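SnoaL-like domain-containing protein (Burkholderia xenovorans LB400, PDB 3EN8) is of unknown function but binds a calcium ion and adopts an NTF2-like, SnoaL-type fold, two copies of which assemble into a dimer. Local coordinates at residues 118-121 with 122-126. Numbering follows the deposited sequence.
Sequences GWRS and QWVQQ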
loop_
_atom_site.group_PDB
_atom_site.type_symbol
_atom_site.label_atom_id
_atom_site.label_comp_id
_atom_site.label_asym_id
_atom_site.label_seq_id
_atom_site.Cartn_x
_atom_site.Cartn_y
_atom_site.Cartn_z
ATOM N N GLY A 118 -19.825 11.990 -6.405
ATOM C CA GLY A 118 -21.238 11.789 -6.666
ATOM C C GLY A 118 -21.490 11.016 -7.935
ATOM O O GLY A 118 -22.389 10.183 -7.996
ATOM N N TRP A 119 -20.657 11.264 -8.932
ATOM C CA TRP A 119 -20.930 10.760 -10.278
ATOM C C TRP A 119 -21.040 9.254 -10.342
ATOM O O TRP A 119 -21.822 8.713 -11.138
ATOM C CB TRP A 119 -19.905 11.266 -11.315
ATOM C CG TRP A 119 -18.514 10.661 -11.261
ATOM C CD1 TRP A 119 -17.439 11.148 -10.570
ATOM C CD2 TRP A 119 -18.040 9.504 -11.971
ATOM N NE1 TRP A 119 -16.340 10.361 -10.784
ATOM C CE2 TRP A 119 -16.678 9.342 -11.637
ATOM C CE3 TRP A 119 -18.633 8.586 -12.840
ATOM C CZ2 TRP A 119 -15.898 8.298 -12.142
ATOM C CZ3 TRP A 119 -17.850 7.543 -13.347
ATOM C CH2 TRP A 119 -16.503 7.411 -12.991
ATOM N N ARG A 120 -20.266 8.578 -9.502
ATOM C CA ARG A 120 -20.191 7.106 -9.543
ATOM C C ARG A 120 -20.945 6.456 -8.384
ATOM O O ARG A 120 -20.889 5.261 -8.174
ATOM C CB ARG A 120 -18.743 6.608 -9.611
ATOM C CG ARG A 120 -17.818 7.060 -8.500
ATOM C CD ARG A 120 -16.497 6.279 -8.563
ATOM N NE ARG A 120 -15.642 6.573 -7.427
ATOM C CZ ARG A 120 -14.418 7.076 -7.539
ATOM N NH1 ARG A 120 -13.893 7.274 -8.737
ATOM N NH2 ARG A 120 -13.710 7.355 -6.452
ATOM N N SER A 121 -21.704 7.270 -7.673
ATOM C CA SER A 121 -22.427 6.807 -6.479
ATOM C C SER A 121 -23.324 5.616 -6.784
ATOM O O SER A 121 -23.449 4.676 -5.978
ATOM C CB SER A 121 -23.274 7.940 -5.882
ATOM O OG SER A 121 -24.337 8.296 -6.752
ATOM N N GLN A 122 -23.918 5.651 -7.971
ATOM C CA GLN A 122 -24.965 4.681 -8.340
ATOM C C GLN A 122 -24.306 3.346 -8.597
ATOM O O GLN A 122 -24.965 2.313 -8.719
ATOM C CB GLN A 122 -25.751 5.115 -9.586
ATOM C CG GLN A 122 -26.152 6.581 -9.606
ATOM C CD GLN A 122 -26.881 6.999 -10.890
ATOM O OE1 GLN A 122 -26.847 6.298 -11.909
ATOM N NE2 GLN A 122 -27.546 8.150 -10.836
ATOM N N TRP A 123 -22.978 3.386 -8.653
ATOM C CA TRP A 123 -22.190 2.219 -9.104
ATOM C C TRP A 123 -21.223 1.718 -8.055
ATOM O O TRP A 123 -20.472 0.769 -8.276
ATOM C CB TRP A 123 -21.445 2.522 -10.408
ATOM C CG TRP A 123 -22.400 2.691 -11.539
ATOM C CD1 TRP A 123 -23.172 1.723 -12.107
ATOM C CD2 TRP A 123 -22.702 3.910 -12.232
ATOM N NE1 TRP A 123 -23.951 2.264 -13.117
ATOM C CE2 TRP A 123 -23.677 3.604 -13.214
ATOM C CE3 TRP A 123 -22.256 5.228 -12.111
ATOM C CZ2 TRP A 123 -24.201 4.573 -14.077
ATOM C CZ3 TRP A 123 -22.767 6.184 -12.971
ATOM C CH2 TRP A 123 -23.736 5.853 -13.940
ATOM N N VAL A 124 -21.263 2.347 -6.896
ATOM C CA VAL A 124 -20.429 1.902 -5.794
ATOM C C VAL A 124 -21.220 1.582 -4.537
ATOM O O VAL A 124 -22.284 2.128 -4.263
ATOM C CB VAL A 124 -19.309 2.923 -5.455
ATOM C CG1 VAL A 124 -18.595 3.365 -6.728
ATOM C CG2 VAL A 124 -19.877 4.093 -4.703
ATOM N N GLN A 125 -20.663 0.657 -3.790
ATOM C CA GLN A 125 -21.121 0.363 -2.455
ATOM C C GLN A 125 -20.248 1.114 -1.463
ATOM O O GLN A 125 -19.024 1.183 -1.596
ATOM C CB GLN A 125 -21.089 -1.140 -2.219
ATOM C CG GLN A 125 -21.661 -1.565 -0.908
ATOM C CD GLN A 125 -21.528 -3.054 -0.702
ATOM O OE1 GLN A 125 -20.597 -3.679 -1.209
ATOM N NE2 GLN A 125 -22.469 -3.640 0.039
ATOM N N GLN A 126 -20.894 1.753 -0.501
ATOM C CA GLN A 126 -20.158 2.431 0.570
ATOM C C GLN A 126 -19.996 1.471 1.730
ATOM O O GLN A 126 -20.968 1.121 2.404
ATOM C CB GLN A 126 -20.866 3.719 1.014
ATOM C CG GLN A 126 -20.310 4.312 2.294
ATOM C CD GLN A 126 -18.911 4.933 2.157
ATOM O OE1 GLN A 126 -18.565 5.581 1.139
ATOM N NE2 GLN A 126 -18.110 4.769 3.210
#
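Arg120 O accepts a hydrogen bond from Trp123 N at 2.8 Å, and this i to i+3 bond marks the 3-10 turn through which the C-terminal extension of this NTF2-like chain bends by roughly a right angle before its last strand, 124-126. The N-H reaches the oxygen from above the carbonyl plane, 51° out of it, and so not on a lone pair. A second bond of the same spacing, weak at 3.3 Å, runs from Val124 N to Ser121 O and carries the turn up to the strand. Gly118 O takes both Ser121 N and Ser121 OG at 3.0 Å, OG in the carbonyl plane.

Val124 sets CG1 beside the backbone N and anti to the carbonyl carbon (chi1 -48°), which brings this methyl 3.3 Å from Arg120 O and 4.0 Å from Arg120 CD. It thus meets the aliphatic part of an arginine whose extended chain carries NH2 to a salt bridge with Glu43 of the second subunit. Strand 124-126 pairs antiparallel with a strand of that same subunit, so the sheet continues across the interface, away from the calcium site.

On the other flank Trp123 lies edge-on to the turn: the rim of its six-membered ring points at the backbone of Trp119 and Arg120, with Arg120 CA in the ring plane, 3.8 Å from CE3, and its CZ3 stands 3.3 Å from Trp119 O.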